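Local coordinates for protein sulfatase (PDB 6USS) that probably hydrolyses aryl sulfate esters as a calcium-dependent arylsulfatase of a human gut bacterium, at residues S50-W54 with T55-H59; Y64-P67 with N68-R71. The protein carries 1 engineered substitution. All coordinates share one frame; numbering follows the deposited sequence.

Interaction 1 (S50-W54 with T55-H59)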
ATOM      1  N   SER A  50       1.830 -26.872  24.077  1.00 19.41           N
ATOM      2  CA  SER A  50       1.201 -27.930  24.856  1.00 20.03           C
ATOM      3  C   SER A  50       0.366 -28.868  23.992  1.00 19.09           C
ATOM      4  O   SER A  50      -0.010 -29.935  24.475  1.00 26.82           O
ATOM      5  CB  SER A  50       0.335 -27.359  25.996  1.00 18.34           C
ATOM      6  OG  SER A  50      -0.661 -26.459  25.543  1.00 18.08           O
ATOM      7  N   LEU A  51       0.083 -28.517  22.735  1.00 19.61           N
ATOM      8  CA  LEU A  51      -0.701 -29.403  21.862  1.00 23.30           C
ATOM      9  C   LEU A  51       0.199 -30.483  21.261  1.00 20.86           C
ATOM     10  O   LEU A  51       1.138 -30.150  20.529  1.00 22.36           O
ATOM     11  CB  LEU A  51      -1.382 -28.613  20.743  1.00 19.57           C
ATOM     12  CG  LEU A  51      -2.194 -29.389  19.685  1.00 21.26           C
ATOM     13  CD1 LEU A  51      -3.405 -30.114  20.305  1.00 13.66           C
ATOM     14  CD2 LEU A  51      -2.638 -28.477  18.534  1.00 15.24           C
ATOM     15  N   PRO A  52      -0.052 -31.787  21.528  1.00 21.82           N
ATOM     16  CA  PRO A  52       0.851 -32.841  21.037  1.00 19.67           C
ATOM     17  C   PRO A  52       0.608 -33.145  19.562  1.00 22.10           C
ATOM     18  O   PRO A  52      -0.447 -33.669  19.191  1.00 25.52           O
ATOM     19  CB  PRO A  52       0.504 -34.042  21.934  1.00 13.45           C
ATOM     20  CG  PRO A  52      -0.351 -33.476  23.068  1.00 13.70           C
ATOM     21  CD  PRO A  52      -1.078 -32.331  22.432  1.00 11.95           C
ATOM     22  N   PHE A  53       1.613 -32.836  18.719  1.00 15.07           N
ATOM     23  CA  PHE A  53       1.586 -33.165  17.290  1.00 17.88           C
ATOM     24  C   PHE A  53       2.113 -34.566  16.970  1.00 20.16           C
ATOM     25  O   PHE A  53       1.848 -35.080  15.876  1.00 17.87           O
ATOM     26  CB  PHE A  53       2.398 -32.137  16.494  1.00 15.27           C
ATOM     27  CG  PHE A  53       1.617 -30.919  16.126  1.00 18.13           C
ATOM     28  CD1 PHE A  53       1.080 -30.785  14.854  1.00 17.53           C
ATOM     29  CD2 PHE A  53       1.380 -29.924  17.064  1.00 15.25           C
ATOM     30  CE1 PHE A  53       0.332 -29.679  14.520  1.00 16.08           C
ATOM     31  CE2 PHE A  53       0.632 -28.805  16.733  1.00 17.06           C
ATOM     32  CZ  PHE A  53       0.102 -28.682  15.458  1.00 17.30           C
ATOM     33  N   TRP A  54       2.889 -35.162  17.872  1.00 16.18           N
ATOM     34  CA  TRP A  54       3.330 -36.542  17.800  1.00 18.90           C
ATOM     35  C   TRP A  54       2.184 -37.471  18.214  1.00 23.22           C
ATOM     36  O   TRP A  54       1.139 -37.021  18.691  1.00 23.60           O
ATOM     37  CB  TRP A  54       4.543 -36.741  18.714  1.00 20.46           C
ATOM     38  CG  TRP A  54       5.343 -37.927  18.426  1.00 24.51           C
ATOM     39  CD1 TRP A  54       5.351 -38.650  17.269  1.00 22.13           C
ATOM     40  CD2 TRP A  54       6.293 -38.545  19.296  1.00 23.34           C
ATOM     41  NE1 TRP A  54       6.239 -39.689  17.371  1.00 30.18           N
ATOM     42  CE2 TRP A  54       6.830 -39.650  18.605  1.00 25.33           C
ATOM     43  CE3 TRP A  54       6.735 -38.281  20.589  1.00 23.57           C
ATOM     44  CZ2 TRP A  54       7.783 -40.489  19.167  1.00 21.48           C
ATOM     45  CZ3 TRP A  54       7.703 -39.112  21.143  1.00 23.64           C
ATOM     46  CH2 TRP A  54       8.210 -40.202  20.434  1.00 19.53           C
ATOM     47  N   THR A  55       2.387 -38.784  18.050  1.00 22.31           N
ATOM     48  CA  THR A  55       1.387 -39.745  18.519  1.00 24.05           C
ATOM     49  C   THR A  55       1.464 -40.007  20.023  1.00 25.78           C
ATOM     50  O   THR A  55       0.613 -40.738  20.546  1.00 19.29           O
ATOM     51  CB  THR A  55       1.516 -41.086  17.789  1.00 23.42           C
ATOM     52  OG1 THR A  55       2.823 -41.626  18.020  1.00 26.40           O
ATOM     53  CG2 THR A  55       1.294 -40.919  16.300  1.00 21.55           C
ATOM     54  N   GLN A  56       2.459 -39.458  20.726  1.00 24.17           N
ATOM     55  CA  GLN A  56       2.461 -39.480  22.183  1.00 22.71           C
ATOM     56  C   GLN A  56       2.908 -38.125  22.723  1.00 26.04           C
ATOM     57  O   GLN A  56       3.776 -37.467  22.142  1.00 28.06           O
ATOM     58  CB  GLN A  56       3.347 -40.615  22.727  1.00 26.47           C
ATOM     59  CG  GLN A  56       4.823 -40.568  22.339  1.00 24.21           C
ATOM     60  CD  GLN A  56       5.439 -41.972  22.077  1.00 32.91           C
ATOM     61  OE1 GLN A  56       4.987 -42.716  21.191  1.00 30.55           O
ATOM     62  NE2 GLN A  56       6.481 -42.318  22.843  1.00 27.11           N
ATOM     63  N   LYS A  57       2.271 -37.703  23.819  1.00 22.05           N
ATOM     64  CA  LYS A  57       2.618 -36.460  24.496  1.00 19.41           C
ATOM     65  C   LYS A  57       4.084 -36.477  24.939  1.00 22.08           C
ATOM     66  O   LYS A  57       4.583 -37.491  25.434  1.00 24.32           O
ATOM     67  CB  LYS A  57       1.689 -36.289  25.701  1.00 20.91           C
ATOM     68  CG  LYS A  57       1.505 -34.869  26.186  1.00 27.13           C
ATOM     69  CD  LYS A  57       0.327 -34.734  27.164  1.00 28.34           C
ATOM     70  CE  LYS A  57       0.043 -33.250  27.486  1.00 31.97           C
ATOM     71  NZ  LYS A  57      -0.739 -33.039  28.745  1.00 35.62           N
ATOM     72  N   THR A  58       4.789 -35.352  24.758  1.00 20.23           N
ATOM     73  CA  THR A  58       6.184 -35.257  25.179  1.00 19.59           C
ATOM     74  C   THR A  58       6.301 -34.493  26.487  1.00 16.65           C
ATOM     75  O   THR A  58       5.335 -33.927  27.001  1.00 16.12           O
ATOM     76  CB  THR A  58       7.064 -34.556  24.147  1.00 16.89           C
ATOM     77  OG1 THR A  58       6.640 -33.191  24.033  1.00 15.21           O
ATOM     78  CG2 THR A  58       7.024 -35.265  22.815  1.00 17.25           C
ATOM     79  N   HIS A  59       7.522 -34.461  27.021  1.00 17.54           N
ATOM     80  CA  HIS A  59       7.761 -33.642  28.202  1.00 17.62           C
ATOM     81  C   HIS A  59       7.584 -32.160  27.890  1.00 20.73           C
ATOM     82  O   HIS A  59       7.055 -31.408  28.727  1.00 20.06           O
ATOM     83  CB  HIS A  59       9.154 -33.896  28.775  1.00 15.66           C
ATOM     84  CG  HIS A  59       9.468 -33.029  29.956  1.00 25.82           C
ATOM     85  ND1 HIS A  59       8.713 -33.046  31.114  1.00 25.84           N
ATOM     86  CD2 HIS A  59      10.421 -32.083  30.144  1.00 22.40           C
ATOM     87  CE1 HIS A  59       9.202 -32.164  31.970  1.00 19.06           C
ATOM     88  NE2 HIS A  59      10.234 -31.564  31.404  1.00 21.99           N
TER
HETATM   89  O   HOH W   1       3.708 -34.647  20.733  1.00 18.08           O
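Q56 lays its side chain along one face of the W54 indole, the two running the same way where the loop doubles back. The chain leaves the Q56 backbone with CG tucked between N and the carbonyl carbon (chi1 60°), which carries it over the ring. From CB the first atom to touch is CG, which sits 3.4 Å from W54 CZ3 and makes a CH-pi contact with the six-membered ring, above the face but displaced toward the rim. The bend at chi2 then sends CD outward over the ring, 3.7 Å from W54 CH2. At the tip NE2 stays close to the same carbon, 3.6 Å from W54 CH2, while OE1 leans toward CZ2. The amide is thus stacked, its plane only 21° from that of the indole. T58 meets the ring differently: its methyl CG2 comes in at the edge, 3.8 Å from W54 CE3. At the open end of the bend P52 CG rests against K57 CG, 3.9 Å away; the lysine ammonium goes on to a salt bridge with E62. A water accepts from W54 N (3.0 Å) and donates to Q56 O (3.2 Å) on the inside of the bend. T58 is the N-cap of helix 59-63: its side chain caps a backbone N there, and OG1 also bonds to Q47. The loop follows strand 35-41 of the sulfatase fold, and W54 packs on P343 and I469, away from the calcium site. Nonpolar and stacking contacts and one water thus join this bend, without a direct hydrogen bond across it.

Interaction 2 (Y64-P67 with N68-R71)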
ATOM      1  N   TYR A  64       4.931 -26.710  28.399  1.00 19.26           N
ATOM      2  CA  TYR A  64       4.469 -25.486  27.755  1.00 21.03           C
ATOM      3  C   TYR A  64       2.963 -25.321  27.932  1.00 17.50           C
ATOM      4  O   TYR A  64       2.242 -26.261  28.268  1.00 18.19           O
ATOM      5  CB  TYR A  64       4.826 -25.484  26.264  1.00 18.04           C
ATOM      6  CG  TYR A  64       6.320 -25.547  26.008  1.00 20.63           C
ATOM      7  CD1 TYR A  64       7.198 -24.722  26.709  1.00 17.91           C
ATOM      8  CD2 TYR A  64       6.851 -26.424  25.065  1.00 17.99           C
ATOM      9  CE1 TYR A  64       8.566 -24.776  26.492  1.00 15.05           C
ATOM     10  CE2 TYR A  64       8.222 -26.482  24.832  1.00 17.89           C
ATOM     11  CZ  TYR A  64       9.081 -25.655  25.556  1.00 19.89           C
ATOM     12  OH  TYR A  64      10.452 -25.703  25.341  1.00 11.40           O
ATOM     13  N   GLU A  65       2.487 -24.101  27.711  1.00 21.23           N
ATOM     14  CA  GLU A  65       1.064 -23.796  27.857  1.00 19.47           C
ATOM     15  C   GLU A  65       0.576 -23.018  26.636  1.00 20.89           C
ATOM     16  O   GLU A  65       0.758 -21.799  26.541  1.00 23.04           O
ATOM     17  CB  GLU A  65       0.808 -23.040  29.149  1.00 17.36           C
ATOM     18  CG  GLU A  65       1.115 -23.866  30.382  1.00 20.75           C
ATOM     19  CD  GLU A  65       0.985 -23.067  31.660  1.00 26.29           C
ATOM     20  OE1 GLU A  65       0.348 -21.989  31.632  1.00 32.01           O
ATOM     21  OE2 GLU A  65       1.532 -23.502  32.694  1.00 27.91           O
ATOM     22  N   THR A  66      -0.044 -23.728  25.696  1.00 18.97           N
ATOM     23  CA  THR A  66      -0.706 -23.116  24.549  1.00 18.18           C
ATOM     24  C   THR A  66      -2.174 -23.540  24.566  1.00 23.14           C
ATOM     25  O   THR A  66      -2.628 -24.303  23.698  1.00 24.59           O
ATOM     26  CB  THR A  66      -0.025 -23.498  23.235  1.00 20.34           C
ATOM     27  OG1 THR A  66       0.015 -24.928  23.083  1.00 19.26           O
ATOM     28  CG2 THR A  66       1.393 -22.945  23.204  1.00 16.58           C
ATOM     29  N   PRO A  67      -2.944 -23.072  25.550  1.00 19.78           N
ATOM     30  CA  PRO A  67      -4.346 -23.514  25.633  1.00 18.45           C
ATOM     31  C   PRO A  67      -5.178 -23.050  24.455  1.00 22.07           C
ATOM     32  O   PRO A  67      -6.161 -23.720  24.109  1.00 20.10           O
ATOM     33  CB  PRO A  67      -4.836 -22.889  26.944  1.00 13.42           C
ATOM     34  CG  PRO A  67      -3.994 -21.626  27.066  1.00 17.84           C
ATOM     35  CD  PRO A  67      -2.630 -22.031  26.547  1.00 17.20           C
ATOM     36  N   ASN A  68      -4.820 -21.913  23.833  1.00 18.05           N
ATOM     37  CA  ASN A  68      -5.617 -21.410  22.714  1.00 19.90           C
ATOM     38  C   ASN A  68      -5.344 -22.199  21.429  1.00 22.91           C
ATOM     39  O   ASN A  68      -6.248 -22.370  20.602  1.00 23.83           O
ATOM     40  CB  ASN A  68      -5.350 -19.924  22.501  1.00 19.21           C
ATOM     41  CG  ASN A  68      -5.851 -19.060  23.651  1.00 20.50           C
ATOM     42  OD1 ASN A  68      -7.054 -18.933  23.881  1.00 20.42           O
ATOM     43  ND2 ASN A  68      -4.920 -18.429  24.358  1.00 16.11           N
ATOM     44  N   MET A  69      -4.101 -22.677  21.237  1.00 20.04           N
ATOM     45  CA  MET A  69      -3.820 -23.638  20.170  1.00 19.91           C
ATOM     46  C   MET A  69      -4.645 -24.917  20.345  1.00 21.79           C
ATOM     47  O   MET A  69      -5.140 -25.480  19.364  1.00 20.19           O
ATOM     48  CB  MET A  69      -2.319 -23.977  20.135  1.00 14.63           C
ATOM     49  CG  MET A  69      -1.410 -22.873  19.619  1.00 15.16           C
ATOM     50  SD  MET A  69       0.335 -23.364  19.560  1.00 20.45           S
ATOM     51  CE  MET A  69       0.330 -24.724  18.382  1.00 14.60           C
ATOM     52  N   GLU A  70      -4.782 -25.411  21.583  1.00 20.88           N
ATOM     53  CA  GLU A  70      -5.591 -26.607  21.816  1.00 21.79           C
ATOM     54  C   GLU A  70      -7.053 -26.349  21.479  1.00 26.25           C
ATOM     55  O   GLU A  70      -7.709 -27.169  20.821  1.00 27.81           O
ATOM     56  CB  GLU A  70      -5.459 -27.053  23.270  1.00 21.53           C
ATOM     57  CG  GLU A  70      -4.102 -27.542  23.665  1.00 21.57           C
ATOM     58  CD  GLU A  70      -4.003 -27.835  25.158  1.00 29.27           C
ATOM     59  OE1 GLU A  70      -5.030 -28.208  25.765  1.00 33.63           O
ATOM     60  OE2 GLU A  70      -2.895 -27.704  25.723  1.00 30.72           O
ATOM     61  N   ARG A  71      -7.576 -25.215  21.951  1.00 21.86           N
ATOM     62  CA  ARG A  71      -8.904 -24.737  21.576  1.00 24.43           C
ATOM     63  C   ARG A  71      -9.091 -24.717  20.053  1.00 25.28           C
ATOM     64  O   ARG A  71     -10.068 -25.265  19.526  1.00 19.28           O
ATOM     65  CB  ARG A  71      -9.104 -23.341  22.186  1.00 25.76           C
ATOM     66  CG  ARG A  71     -10.521 -22.826  22.226  1.00 36.81           C
ATOM     67  CD  ARG A  71     -10.670 -21.656  23.205  1.00 38.98           C
ATOM     68  NE  ARG A  71     -11.483 -20.577  22.643  1.00 36.95           N
ATOM     69  CZ  ARG A  71     -11.010 -19.368  22.358  1.00 38.46           C
ATOM     70  NH1 ARG A  71      -9.735 -19.103  22.601  1.00 32.52           N
ATOM     71  NH2 ARG A  71     -11.800 -18.425  21.840  1.00 36.97           N
TER
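R71 N donates to P67 O at 3.0 Å, with an angle of 170° at the hydrogen. One residue earlier E70 N donates to T66 O at 3.2 Å, so two successive i to i+4 bonds form the opening turn of helix 67-74. T66 occupies the N-cap position, yet its hydroxyl bonds to T49 and makes no cap. Its carbon side faces M69: the thioether SD lies 3.7 Å from T66 CB and 3.8 Å from T66 CG2, the two side chains crossing at a slant. M69 brings its sulfur here with CG anti to its carbonyl carbon (chi1 -72°) and an extended second torsion (chi2 -178°). P67, which has no N-H to give, fills a first-turn position where a backbone N-H would have no helical carbonyl four residues back to bond. Beside it D296, from helix 283-308, takes bonds from M69 N and N68 ND2, and R71 forms a salt bridge with D304 of the same helix. The first turn is thus tied to helix 283-308 through carboxylates, and the charge of D296 is probably stabilised by the helix N-terminus it faces.

How the interactions relate
Interactions 1 and 2 follow one another along the chain, with the rest of helix 59-63, which starts at H59, between them and their centres 12 Å apart. They meet at S50, whose hydroxyl ties the start of the 50-59 loop to the beginning of helix 67-74: S50 OG lies 2.8 Å from T66 N and 2.6 Å from E70 OE2, both probable hydrogen bonds. S50 CB also packs 3.2 Å from Y64 O. Both contacts lie away from the calcium site of D42, D43, D322, N323 and the engineered C88. Interaction 1 is linked to it through the chain after strand 35-41, where D42 and D43 bind the metal, and M69 of interaction 2 packs on M44, the neighbour of D43.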